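Local coordinates for protein choline dehydrogenase and related flavoproteins (Aspergillus oryzae, PDB 3Q9T) that oxidises formate as a formate oxidase of the glucose-methanol-choline oxidoreductase family, carrying 8-formyl-FAD at its catalytic site, at residues A[364-367]-A[371-374]; A[174-179]-A[468-473]; A[390-395]-A[457-462]. All coordinates share one frame; numbering follows the deposited sequence.

Helix 454-473 is shared by interactions 2 and 3, and interaction 1 packs against it. Interaction 2 sets the C-terminal part of the helix against helix 167-179, and interaction 3 an earlier turn against strand 392-397; their centres lie about 16 Å apart, and the two contacts touch where Trp177 CZ3 comes 4.2 Å from Leu394 CD1. Interaction 1, the junction of helices 362-365 and 369-377, is about 13 Å from interaction 3 between centres, with Leu365 CD1 3.8 Å from Ala459 CA. It reaches interaction 2, about 23 Å away between centres, through a probable hydrogen bond of 2.6 Å from Tyr364 OH to Asp469 OD2. All three lie away from the FAD-binding residues and concern packing.

Interaction 1: residues A[364-367]-A[371-374]; sequences YLEK and YRKA
Tyr371 lays its ring over Leu365 where two consecutive short helices, 362-365 and 369-377, are joined by a short connection. With CG anti to the backbone N, chi1 (174°) carries the ring toward Leu365, and chi2 (-89°) turns a face to it. Leu365 CB sits over the centre of that face, 3.6 Å from the centroid and almost on the ring normal, a CH-pi contact; Leu365 CG continues the cover toward the CD2 and CE2 side, 3.6 Å from Tyr371 CE2. At the rim, in the ring plane, Glu366 OE2 lies 3.9 Å from Tyr371 CE1, its carboxylate nearly perpendicular to the ring. The phenol's polar end is held by Asp382 through a hydrogen bond from its OH group, while the backbone N of Tyr371 is hydrogen-bonded to Asp368 OD2 in the connection. Leucine and tyrosine are both buried, so the joint is apolar inside and charged outside, where Arg372 follows. CG and CD of Arg372 each run 3.2 Å from Glu366 O, and the bend at chi3 (-50°) beyond them turns the guanidinium back, so that NH1 meets the same carbonyl. That hydrogen bond is nearly straight: Arg372 NH1 to Glu366 O is 2.8 Å, with the oxygen lying in the guanidinium plane.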
ATOM      1  N   TYR A 364      29.149 -11.530   3.078  1.00 22.26           N
ATOM      2  CA  TYR A 364      28.395 -10.318   3.392  1.00 23.56           C
ATOM      3  C   TYR A 364      27.545 -10.557   4.626  1.00 23.54           C
ATOM      4  O   TYR A 364      27.446  -9.700   5.506  1.00 20.19           O
ATOM      5  CB  TYR A 364      27.497  -9.908   2.238  1.00 20.90           C
ATOM      6  CG  TYR A 364      28.236  -9.418   1.030  1.00 16.10           C
ATOM      7  CD1 TYR A 364      28.883 -10.309   0.177  1.00 17.68           C
ATOM      8  CD2 TYR A 364      28.281  -8.062   0.729  1.00 16.82           C
ATOM      9  CE1 TYR A 364      29.559  -9.856  -0.939  1.00 20.54           C
ATOM     10  CE2 TYR A 364      28.950  -7.602  -0.385  1.00 16.23           C
ATOM     11  CZ  TYR A 364      29.577  -8.497  -1.218  1.00 21.00           C
ATOM     12  OH  TYR A 364      30.249  -8.021  -2.312  1.00 28.49           O
ATOM     13  N   LEU A 365      26.918 -11.726   4.677  1.00 22.00           N
ATOM     14  CA  LEU A 365      26.047 -12.069   5.789  1.00 22.41           C
ATOM     15  C   LEU A 365      26.864 -12.030   7.084  1.00 22.33           C
ATOM     16  O   LEU A 365      26.418 -11.474   8.092  1.00 20.31           O
ATOM     17  CB  LEU A 365      25.418 -13.451   5.575  1.00 18.84           C
ATOM     18  CG  LEU A 365      23.977 -13.666   5.061  1.00 23.58           C
ATOM     19  CD1 LEU A 365      23.238 -12.430   4.618  1.00 16.13           C
ATOM     20  CD2 LEU A 365      23.954 -14.720   3.964  1.00 17.18           C
ATOM     21  N   GLU A 366      28.072 -12.591   7.035  1.00 23.07           N
ATOM     22  CA  GLU A 366      28.921 -12.742   8.222  1.00 28.45           C
ATOM     23  C   GLU A 366      29.268 -11.413   8.866  1.00 29.42           C
ATOM     24  O   GLU A 366      29.624 -11.362  10.043  1.00 35.61           O
ATOM     25  CB  GLU A 366      30.223 -13.486   7.890  1.00 27.65           C
ATOM     26  CG  GLU A 366      30.041 -14.909   7.384  1.00 38.34           C
ATOM     27  CD  GLU A 366      29.644 -15.887   8.470  1.00 46.69           C
ATOM     28  OE1 GLU A 366      29.963 -17.088   8.342  1.00 51.66           O
ATOM     29  OE2 GLU A 366      29.008 -15.460   9.452  1.00 52.81           O
ATOM     30  N   LYS A 367      29.166 -10.336   8.099  1.00 22.38           N
ATOM     31  CA  LYS A 367      29.480  -9.013   8.613  1.00 27.83           C
ATOM     32  C   LYS A 367      28.344  -8.426   9.446  1.00 33.38           C
ATOM     33  O   LYS A 367      28.502  -7.373  10.051  1.00 32.08           O
ATOM     34  CB  LYS A 367      29.830  -8.056   7.469  1.00 31.79           C
ATOM     35  CG  LYS A 367      31.125  -8.400   6.738  1.00 34.00           C
ATOM     36  CD  LYS A 367      31.472  -7.327   5.723  1.00 38.02           C
ATOM     37  CE  LYS A 367      32.554  -7.799   4.764  1.00 47.71           C
ATOM     38  NZ  LYS A 367      32.737  -6.833   3.638  1.00 60.71           N
ATOM     39  N   TYR A 371      22.844 -11.578  11.807  1.00 21.13           N
ATOM     40  CA  TYR A 371      22.971 -12.848  11.080  1.00 20.05           C
ATOM     41  C   TYR A 371      23.882 -13.814  11.816  1.00 20.03           C
ATOM     42  O   TYR A 371      23.573 -15.001  11.926  1.00 18.62           O
ATOM     43  CB  TYR A 371      23.478 -12.674   9.638  1.00 14.51           C
ATOM     44  CG  TYR A 371      23.740 -14.008   8.966  1.00 13.51           C
ATOM     45  CD1 TYR A 371      24.982 -14.630   9.059  1.00 20.30           C
ATOM     46  CD2 TYR A 371      22.736 -14.667   8.273  1.00 19.71           C
ATOM     47  CE1 TYR A 371      25.231 -15.848   8.456  1.00 16.19           C
ATOM     48  CE2 TYR A 371      22.968 -15.895   7.672  1.00 16.40           C
ATOM     49  CZ  TYR A 371      24.216 -16.478   7.770  1.00 19.02           C
ATOM     50  OH  TYR A 371      24.439 -17.691   7.178  1.00 17.57           O
ATOM     51  N   ARG A 372      25.006 -13.307  12.311  1.00 18.51           N
ATOM     52  CA  ARG A 372      25.967 -14.152  13.009  1.00 23.93           C
ATOM     53  C   ARG A 372      25.302 -14.852  14.189  1.00 23.07           C
ATOM     54  O   ARG A 372      25.440 -16.065  14.360  1.00 25.22           O
ATOM     55  CB  ARG A 372      27.189 -13.340  13.487  1.00 25.97           C
ATOM     56  CG  ARG A 372      28.216 -13.057  12.401  1.00 25.20           C
ATOM     57  CD  ARG A 372      29.589 -12.640  12.970  1.00 27.31           C
ATOM     58  NE  ARG A 372      29.481 -11.581  13.973  1.00 27.57           N
ATOM     59  CZ  ARG A 372      29.478 -10.283  13.700  1.00 20.31           C
ATOM     60  NH1 ARG A 372      29.577  -9.859  12.448  1.00 24.70           N
ATOM     61  NH2 ARG A 372      29.370  -9.407  14.686  1.00 26.98           N
ATOM     62  N   LYS A 373      24.585 -14.081  15.000  1.00 19.34           N
ATOM     63  CA  LYS A 373      23.841 -14.619  16.138  1.00 24.91           C
ATOM     64  C   LYS A 373      22.757 -15.633  15.718  1.00 26.25           C
ATOM     65  O   LYS A 373      22.581 -16.673  16.352  1.00 25.03           O
ATOM     66  CB  LYS A 373      23.200 -13.468  16.914  1.00 32.14           C
ATOM     67  CG  LYS A 373      22.403 -13.907  18.120  1.00 38.46           C
ATOM     68  CD  LYS A 373      21.455 -12.813  18.584  1.00 44.08           C
ATOM     69  CE  LYS A 373      22.199 -11.543  18.950  1.00 52.61           C
ATOM     70  NZ  LYS A 373      21.266 -10.372  18.949  1.00 51.86           N
ATOM     71  N   ALA A 374      22.031 -15.341  14.643  1.00 24.30           N
ATOM     72  CA  ALA A 374      20.970 -16.249  14.203  1.00 22.61           C
ATOM     73  C   ALA A 374      21.561 -17.576  13.719  1.00 24.10           C
ATOM     74  O   ALA A 374      21.009 -18.631  13.971  1.00 22.78           O
ATOM     75  CB  ALA A 374      20.120 -15.609  13.108  1.00 19.10           C
TER

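Interaction 2: residues A[174-179]-A[468-473]; sequences TKAWKS and YDLLFK
Two helices meet at a small residue here: Ala176 CA and Leu470 CA are 6.0 Å apart, the nearest approach of the backbones, in a buried helix-helix packing between helix 167-179 and helix 454-473. The segments are 289 residues apart, so the contact joins distant parts of this GMC-family fold. The small alanine side chain is consistent with so close an approach, its CB pointing at the partner helix and lying 3.5 Å from Leu470 O. Leu470 supplies the wedge. With CG anti to the backbone N (chi1 -174°), its isobutyl group reaches over to the first helix, and CD2 settles against the peptide linking Ala176 and Trp177, 3.3 Å from Trp177 N and 3.4 Å from Ala176 C. The same methyl is 3.6 Å from Ala176 CB, touching backbone and side chain together. The other branch turns to the indole: Leu470 CD1 is 4.1 Å from Trp177 CE3, and CG is a little closer, meeting the ring obliquely. Trp177 is tethered at its polar end by a hydrogen bond from NE1 to Pro183 O. On the other helix, Leu471 turns toward strand 415-423, packing on Leu417 and Val419, placing the contact against the mixed sheet. Ser179 OG, also hydrogen-bonded to Glu475 N just after residues 468-473, folds back on its own helix, donating to Ala176 O at 2.6 Å.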
ATOM      1  N   THR A 174      30.603 -10.266 -17.479  1.00 22.60           N
ATOM      2  CA  THR A 174      31.328 -11.501 -17.233  1.00 23.08           C
ATOM      3  C   THR A 174      32.655 -11.200 -16.533  1.00 23.18           C
ATOM      4  O   THR A 174      32.994 -11.818 -15.510  1.00 20.54           O
ATOM      5  CB  THR A 174      31.544 -12.308 -18.541  1.00 20.89           C
ATOM      6  OG1 THR A 174      30.272 -12.755 -19.037  1.00 23.69           O
ATOM      7  CG2 THR A 174      32.444 -13.520 -18.286  1.00 17.78           C
ATOM      8  N   LYS A 175      33.383 -10.227 -17.073  1.00 19.60           N
ATOM      9  CA  LYS A 175      34.654  -9.791 -16.488  1.00 25.59           C
ATOM     10  C   LYS A 175      34.444  -9.347 -15.033  1.00 29.75           C
ATOM     11  O   LYS A 175      35.197  -9.731 -14.127  1.00 22.87           O
ATOM     12  CB  LYS A 175      35.215  -8.629 -17.311  1.00 29.90           C
ATOM     13  CG  LYS A 175      36.700  -8.687 -17.607  1.00 43.55           C
ATOM     14  CD  LYS A 175      37.167  -7.440 -18.378  1.00 42.32           C
ATOM     15  CE  LYS A 175      36.694  -7.443 -19.823  1.00 50.80           C
ATOM     16  NZ  LYS A 175      36.948  -6.142 -20.512  1.00 52.65           N
ATOM     17  N   ALA A 176      33.405  -8.540 -14.818  1.00 24.44           N
ATOM     18  CA  ALA A 176      33.109  -8.019 -13.491  1.00 26.41           C
ATOM     19  C   ALA A 176      32.875  -9.164 -12.512  1.00 24.81           C
ATOM     20  O   ALA A 176      33.464  -9.199 -11.432  1.00 19.70           O
ATOM     21  CB  ALA A 176      31.889  -7.099 -13.552  1.00 21.14           C
ATOM     22  N   TRP A 177      32.032 -10.112 -12.923  1.00 19.20           N
ATOM     23  CA  TRP A 177      31.681 -11.267 -12.106  1.00 18.68           C
ATOM     24  C   TRP A 177      32.903 -12.066 -11.671  1.00 21.58           C
ATOM     25  O   TRP A 177      33.068 -12.393 -10.488  1.00 24.45           O
ATOM     26  CB  TRP A 177      30.704 -12.179 -12.873  1.00 19.08           C
ATOM     27  CG  TRP A 177      30.083 -13.256 -12.030  1.00 24.42           C
ATOM     28  CD1 TRP A 177      30.540 -14.528 -11.855  1.00 23.62           C
ATOM     29  CD2 TRP A 177      28.896 -13.141 -11.232  1.00 19.39           C
ATOM     30  NE1 TRP A 177      29.714 -15.213 -11.002  1.00 20.29           N
ATOM     31  CE2 TRP A 177      28.695 -14.388 -10.608  1.00 23.20           C
ATOM     32  CE3 TRP A 177      27.981 -12.110 -10.996  1.00 17.62           C
ATOM     33  CZ2 TRP A 177      27.618 -14.631  -9.751  1.00 25.57           C
ATOM     34  CZ3 TRP A 177      26.907 -12.350 -10.146  1.00 20.75           C
ATOM     35  CH2 TRP A 177      26.732 -13.601  -9.535  1.00 23.57           C
ATOM     36  N   LYS A 178      33.745 -12.413 -12.635  1.00 17.80           N
ATOM     37  CA  LYS A 178      34.978 -13.147 -12.330  1.00 28.52           C
ATOM     38  C   LYS A 178      35.921 -12.318 -11.454  1.00 26.99           C
ATOM     39  O   LYS A 178      36.607 -12.859 -10.579  1.00 29.75           O
ATOM     40  CB  LYS A 178      35.684 -13.591 -13.615  1.00 31.33           C
ATOM     41  CG  LYS A 178      34.884 -14.596 -14.438  1.00 31.61           C
ATOM     42  CD  LYS A 178      35.412 -14.694 -15.861  1.00 43.75           C
ATOM     43  CE  LYS A 178      36.850 -15.191 -15.884  1.00 58.76           C
ATOM     44  NZ  LYS A 178      36.978 -16.563 -15.312  1.00 54.33           N
ATOM     45  N   SER A 179      35.936 -11.007 -11.658  1.00 17.92           N
ATOM     46  CA  SER A 179      36.801 -10.142 -10.842  1.00 23.54           C
ATOM     47  C   SER A 179      36.402 -10.156  -9.364  1.00 30.69           C
ATOM     48  O   SER A 179      37.227  -9.887  -8.486  1.00 25.84           O
ATOM     49  CB  SER A 179      36.810  -8.702 -11.368  1.00 27.36           C
ATOM     50  OG  SER A 179      35.667  -7.987 -10.938  1.00 26.38           O
ATOM     51  N   TYR A 468      25.850  -4.256  -6.122  1.00 18.98           N
ATOM     52  CA  TYR A 468      26.478  -2.942  -6.271  1.00 20.78           C
ATOM     53  C   TYR A 468      28.006  -3.041  -6.379  1.00 21.84           C
ATOM     54  O   TYR A 468      28.618  -2.442  -7.271  1.00 18.02           O
ATOM     55  CB  TYR A 468      26.053  -2.010  -5.123  1.00 15.89           C
ATOM     56  CG  TYR A 468      24.914  -1.104  -5.519  1.00 21.00           C
ATOM     57  CD1 TYR A 468      25.116   0.263  -5.716  1.00 23.63           C
ATOM     58  CD2 TYR A 468      23.646  -1.623  -5.756  1.00 20.60           C
ATOM     59  CE1 TYR A 468      24.073   1.097  -6.106  1.00 23.24           C
ATOM     60  CE2 TYR A 468      22.590  -0.797  -6.143  1.00 21.99           C
ATOM     61  CZ  TYR A 468      22.811   0.560  -6.319  1.00 19.05           C
ATOM     62  OH  TYR A 468      21.775   1.374  -6.703  1.00 15.04           O
ATOM     63  N   ASP A 469      28.611  -3.816  -5.483  1.00 21.78           N
ATOM     64  CA  ASP A 469      30.045  -4.115  -5.569  1.00 27.00           C
ATOM     65  C   ASP A 469      30.423  -4.631  -6.946  1.00 22.49           C
ATOM     66  O   ASP A 469      31.389  -4.177  -7.552  1.00 28.06           O
ATOM     67  CB  ASP A 469      30.433  -5.165  -4.531  1.00 25.46           C
ATOM     68  CG  ASP A 469      30.392  -4.628  -3.132  1.00 20.76           C
ATOM     69  OD1 ASP A 469      30.310  -3.396  -2.986  1.00 23.29           O
ATOM     70  OD2 ASP A 469      30.446  -5.431  -2.182  1.00 24.96           O
ATOM     71  N   LEU A 470      29.643  -5.584  -7.433  1.00 20.30           N
ATOM     72  CA  LEU A 470      29.920  -6.253  -8.698  1.00 23.02           C
ATOM     73  C   LEU A 470      29.924  -5.247  -9.840  1.00 22.84           C
ATOM     74  O   LEU A 470      30.776  -5.278 -10.724  1.00 20.90           O
ATOM     75  CB  LEU A 470      28.833  -7.308  -8.922  1.00 19.30           C
ATOM     76  CG  LEU A 470      28.739  -8.353 -10.039  1.00 29.52           C
ATOM     77  CD1 LEU A 470      27.541  -8.063 -10.916  1.00 22.06           C
ATOM     78  CD2 LEU A 470      30.023  -8.572 -10.848  1.00 20.43           C
ATOM     79  N   LEU A 471      28.968  -4.335  -9.804  1.00 17.09           N
ATOM     80  CA  LEU A 471      28.701  -3.512 -10.959  1.00 24.38           C
ATOM     81  C   LEU A 471      29.466  -2.195 -10.884  1.00 23.63           C
ATOM     82  O   LEU A 471      29.861  -1.652 -11.921  1.00 19.08           O
ATOM     83  CB  LEU A 471      27.194  -3.276 -11.113  1.00 20.66           C
ATOM     84  CG  LEU A 471      26.320  -4.501 -11.433  1.00 28.47           C
ATOM     85  CD1 LEU A 471      24.834  -4.182 -11.230  1.00 15.21           C
ATOM     86  CD2 LEU A 471      26.554  -5.035 -12.848  1.00 19.84           C
ATOM     87  N   PHE A 472      29.676  -1.693  -9.667  1.00 20.30           N
ATOM     88  CA  PHE A 472      30.421  -0.442  -9.458  1.00 23.18           C
ATOM     89  C   PHE A 472      31.919  -0.638  -9.270  1.00 18.52           C
ATOM     90  O   PHE A 472      32.682   0.313  -9.360  1.00 26.01           O
ATOM     91  CB  PHE A 472      29.862   0.362  -8.271  1.00 23.10           C
ATOM     92  CG  PHE A 472      28.656   1.179  -8.618  1.00 25.39           C
ATOM     93  CD1 PHE A 472      28.779   2.520  -8.936  1.00 33.08           C
ATOM     94  CD2 PHE A 472      27.399   0.600  -8.656  1.00 24.19           C
ATOM     95  CE1 PHE A 472      27.670   3.265  -9.268  1.00 22.19           C
ATOM     96  CE2 PHE A 472      26.291   1.343  -8.988  1.00 27.31           C
ATOM     97  CZ  PHE A 472      26.430   2.676  -9.295  1.00 30.20           C
ATOM     98  N   LYS A 473      32.338  -1.863  -8.997  1.00 23.79           N
ATOM     99  CA  LYS A 473      33.751  -2.122  -8.721  1.00 26.31           C
ATOM    100  C   LYS A 473      34.290  -3.210  -9.635  1.00 25.56           C
ATOM    101  O   LYS A 473      35.495  -3.359  -9.771  1.00 26.91           O
ATOM    102  CB  LYS A 473      33.960  -2.584  -7.275  1.00 25.04           C
ATOM    103  CG  LYS A 473      33.504  -1.626  -6.197  1.00 28.32           C
ATOM    104  CD  LYS A 473      33.770  -2.248  -4.838  1.00 29.66           C
ATOM    105  CE  LYS A 473      33.191  -1.426  -3.715  1.00 39.13           C
ATOM    106  NZ  LYS A 473      33.123  -2.223  -2.442  1.00 37.81           N
TER

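Interaction 3: residues A[390-395]-A[457-462]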
ATOM      1  N   PRO A 390      22.006 -21.603  -3.600  1.00 16.35           N
ATOM      2  CA  PRO A 390      22.284 -20.174  -3.764  1.00 17.24           C
ATOM      3  C   PRO A 390      21.539 -19.380  -2.701  1.00 22.01           C
ATOM      4  O   PRO A 390      20.626 -19.910  -2.064  1.00 19.81           O
ATOM      5  CB  PRO A 390      21.661 -19.847  -5.126  1.00 16.76           C
ATOM      6  CG  PRO A 390      21.539 -21.158  -5.831  1.00 16.69           C
ATOM      7  CD  PRO A 390      21.321 -22.180  -4.767  1.00 16.56           C
ATOM      8  N   HIS A 391      21.931 -18.127  -2.508  1.00 18.35           N
ATOM      9  CA  HIS A 391      21.115 -17.184  -1.752  1.00 19.01           C
ATOM     10  C   HIS A 391      20.249 -16.330  -2.678  1.00 20.47           C
ATOM     11  O   HIS A 391      19.135 -15.937  -2.314  1.00 21.58           O
ATOM     12  CB  HIS A 391      21.998 -16.289  -0.889  1.00 14.23           C
ATOM     13  CG  HIS A 391      22.625 -17.002   0.259  1.00 16.07           C
ATOM     14  ND1 HIS A 391      23.939 -16.814   0.627  1.00 18.79           N
ATOM     15  CD2 HIS A 391      22.116 -17.909   1.127  1.00 17.51           C
ATOM     16  CE1 HIS A 391      24.212 -17.563   1.681  1.00 22.21           C
ATOM     17  NE2 HIS A 391      23.125 -18.244   2.000  1.00 21.02           N
ATOM     18  N   PHE A 392      20.755 -16.044  -3.876  1.00 14.63           N
ATOM     19  CA  PHE A 392      20.036 -15.173  -4.804  1.00 17.44           C
ATOM     20  C   PHE A 392      20.011 -15.693  -6.219  1.00 20.61           C
ATOM     21  O   PHE A 392      20.872 -16.468  -6.620  1.00 17.84           O
ATOM     22  CB  PHE A 392      20.632 -13.766  -4.814  1.00 19.25           C
ATOM     23  CG  PHE A 392      20.413 -13.019  -3.537  1.00 24.44           C
ATOM     24  CD1 PHE A 392      19.344 -12.139  -3.415  1.00 20.79           C
ATOM     25  CD2 PHE A 392      21.258 -13.222  -2.443  1.00 16.84           C
ATOM     26  CE1 PHE A 392      19.128 -11.458  -2.215  1.00 23.00           C
ATOM     27  CE2 PHE A 392      21.054 -12.549  -1.246  1.00 21.22           C
ATOM     28  CZ  PHE A 392      19.983 -11.668  -1.125  1.00 18.83           C
ATOM     29  N   GLU A 393      18.984 -15.275  -6.954  1.00 21.15           N
ATOM     30  CA  GLU A 393      19.058 -15.230  -8.408  1.00 21.00           C
ATOM     31  C   GLU A 393      19.175 -13.761  -8.753  1.00 21.46           C
ATOM     32  O   GLU A 393      18.324 -12.950  -8.363  1.00 19.85           O
ATOM     33  CB  GLU A 393      17.827 -15.839  -9.091  1.00 16.56           C
ATOM     34  CG  GLU A 393      17.715 -15.432 -10.563  1.00 17.63           C
ATOM     35  CD  GLU A 393      16.669 -16.228 -11.355  1.00 20.68           C
ATOM     36  OE1 GLU A 393      16.398 -15.856 -12.522  1.00 19.15           O
ATOM     37  OE2 GLU A 393      16.129 -17.230 -10.835  1.00 17.25           O
ATOM     38  N   LEU A 394      20.252 -13.416  -9.446  1.00 22.30           N
ATOM     39  CA  LEU A 394      20.463 -12.057  -9.920  1.00 20.42           C
ATOM     40  C   LEU A 394      20.230 -11.979 -11.421  1.00 22.28           C
ATOM     41  O   LEU A 394      21.029 -12.484 -12.220  1.00 22.29           O
ATOM     42  CB  LEU A 394      21.875 -11.597  -9.582  1.00 22.31           C
ATOM     43  CG  LEU A 394      22.177 -11.673  -8.097  1.00 24.87           C
ATOM     44  CD1 LEU A 394      23.645 -11.276  -7.803  1.00 22.30           C
ATOM     45  CD2 LEU A 394      21.179 -10.793  -7.345  1.00 18.37           C
ATOM     46  N   ASP A 395      19.115 -11.367 -11.798  1.00 17.61           N
ATOM     47  CA  ASP A 395      18.776 -11.185 -13.194  1.00 18.48           C
ATOM     48  C   ASP A 395      19.249  -9.844 -13.678  1.00 20.25           C
ATOM     49  O   ASP A 395      18.862  -8.805 -13.137  1.00 21.94           O
ATOM     50  CB  ASP A 395      17.262 -11.308 -13.407  1.00 20.33           C
ATOM     51  CG  ASP A 395      16.722 -12.613 -12.875  1.00 27.30           C
ATOM     52  OD1 ASP A 395      17.328 -13.678 -13.180  1.00 22.67           O
ATOM     53  OD2 ASP A 395      15.718 -12.568 -12.127  1.00 27.54           O
ATOM     54  N   ILE A 457      15.356  -9.391   5.541  1.00 14.41           N
ATOM     55  CA  ILE A 457      15.680  -8.011   5.198  1.00 18.01           C
ATOM     56  C   ILE A 457      17.203  -7.863   5.131  1.00 16.90           C
ATOM     57  O   ILE A 457      17.747  -7.247   4.219  1.00 15.30           O
ATOM     58  CB  ILE A 457      15.105  -7.002   6.243  1.00 20.41           C
ATOM     59  CG1 ILE A 457      13.569  -7.071   6.278  1.00 16.17           C
ATOM     60  CG2 ILE A 457      15.586  -5.585   5.953  1.00 14.55           C
ATOM     61  CD1 ILE A 457      12.922  -6.111   7.291  1.00 18.22           C
ATOM     62  N   ILE A 458      17.885  -8.459   6.097  1.00 14.85           N
ATOM     63  CA  ILE A 458      19.346  -8.376   6.157  1.00 20.55           C
ATOM     64  C   ILE A 458      19.982  -9.035   4.934  1.00 20.76           C
ATOM     65  O   ILE A 458      20.917  -8.496   4.355  1.00 21.47           O
ATOM     66  CB  ILE A 458      19.890  -8.995   7.465  1.00 16.45           C
ATOM     67  CG1 ILE A 458      19.536  -8.078   8.627  1.00 19.01           C
ATOM     68  CG2 ILE A 458      21.389  -9.243   7.382  1.00 16.58           C
ATOM     69  CD1 ILE A 458      19.397  -8.779   9.940  1.00 18.60           C
ATOM     70  N   ALA A 459      19.458 -10.187   4.528  1.00 17.24           N
ATOM     71  CA  ALA A 459      19.967 -10.857   3.339  1.00 16.93           C
ATOM     72  C   ALA A 459      19.690 -10.028   2.082  1.00 21.93           C
ATOM     73  O   ALA A 459      20.573  -9.858   1.231  1.00 19.80           O
ATOM     74  CB  ALA A 459      19.360 -12.261   3.204  1.00 19.34           C
ATOM     75  N   MET A 460      18.471  -9.504   1.966  1.00 20.82           N
ATOM     76  CA  MET A 460      18.115  -8.721   0.784  1.00 19.71           C
ATOM     77  C   MET A 460      18.993  -7.493   0.679  1.00 19.98           C
ATOM     78  O   MET A 460      19.500  -7.179  -0.397  1.00 19.15           O
ATOM     79  CB  MET A 460      16.636  -8.318   0.767  1.00 17.62           C
ATOM     80  CG  MET A 460      16.285  -7.464  -0.451  1.00 15.35           C
ATOM     81  SD  MET A 460      16.531  -8.383  -1.986  1.00 15.35           S
ATOM     82  CE  MET A 460      14.926  -9.236  -2.124  1.00 10.91           C
ATOM     83  N   ARG A 461      19.177  -6.805   1.802  1.00 23.76           N
ATOM     84  CA  ARG A 461      20.138  -5.697   1.875  1.00 24.44           C
ATOM     85  C   ARG A 461      21.512  -6.133   1.340  1.00 24.94           C
ATOM     86  O   ARG A 461      22.097  -5.490   0.463  1.00 21.39           O
ATOM     87  CB  ARG A 461      20.279  -5.228   3.322  1.00 19.34           C
ATOM     88  CG  ARG A 461      21.227  -4.053   3.530  1.00 17.35           C
ATOM     89  CD  ARG A 461      22.184  -4.386   4.654  1.00 25.30           C
ATOM     90  NE  ARG A 461      21.513  -4.368   5.932  1.00 22.03           N
ATOM     91  CZ  ARG A 461      21.920  -5.002   7.024  1.00 28.89           C
ATOM     92  NH1 ARG A 461      23.028  -5.746   7.023  1.00 26.03           N
ATOM     93  NH2 ARG A 461      21.203  -4.876   8.133  1.00 24.95           N
ATOM     94  N   GLU A 462      22.026  -7.234   1.873  1.00 25.33           N
ATOM     95  CA  GLU A 462      23.361  -7.695   1.495  1.00 21.90           C
ATOM     96  C   GLU A 462      23.476  -8.183   0.052  1.00 19.00           C
ATOM     97  O   GLU A 462      24.566  -8.170  -0.512  1.00 16.91           O
ATOM     98  CB  GLU A 462      23.864  -8.754   2.478  1.00 19.83           C
ATOM     99  CG  GLU A 462      24.056  -8.190   3.891  1.00 24.14           C
ATOM    100  CD  GLU A 462      24.915  -6.937   3.881  1.00 25.34           C
ATOM    101  OE1 GLU A 462      25.931  -6.935   3.156  1.00 20.76           O
ATOM    102  OE2 GLU A 462      24.564  -5.953   4.565  1.00 23.03           O
TER
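An aromatic ring points its far edge at a helix backbone in this contact: Phe392 CZ lies only 3.0 Å from Ala459 O, a close approach of a ring C-H corner to a carbonyl oxygen. The phenyl is met near its plane, with Met460 CA also at its edge, 4.0 Å from Phe392 CZ; thus the helix presents backbone atoms to the ring's rim. CG is anti to the carbonyl carbon (chi1 -68°), which points the ring at the helix; the ring reaches across a separation at which the nearest CA atoms, those of Phe392 and Met460, are 8.7 Å apart. Met460 adds to the contact, its side chain running across the phenyl at an oblique angle. Its CB leaves the helix away from the strand, yet the bend at chi2 (63°) brings SD back to 4.0 Å from Phe392 CE1. The sulfur is 5.4 Å from the ring centroid and 82° off the normal, so this Met-aromatic contact is made at the edge rather than over a face. Ala459 CB adds a looser apolar touch to Phe392 CZ at 4.4 Å. All three residues are buried.

In the fold, Phe392 bridges a sheet and the helix packed beside it. Strand 392-397 runs antiparallel between strands 353-358 and 415-423, and its partner helix 454-473 is flanked by helix 494-504, where Met460 rests on Val501, and by helix 362-365, where Leu365 packs on Ala459.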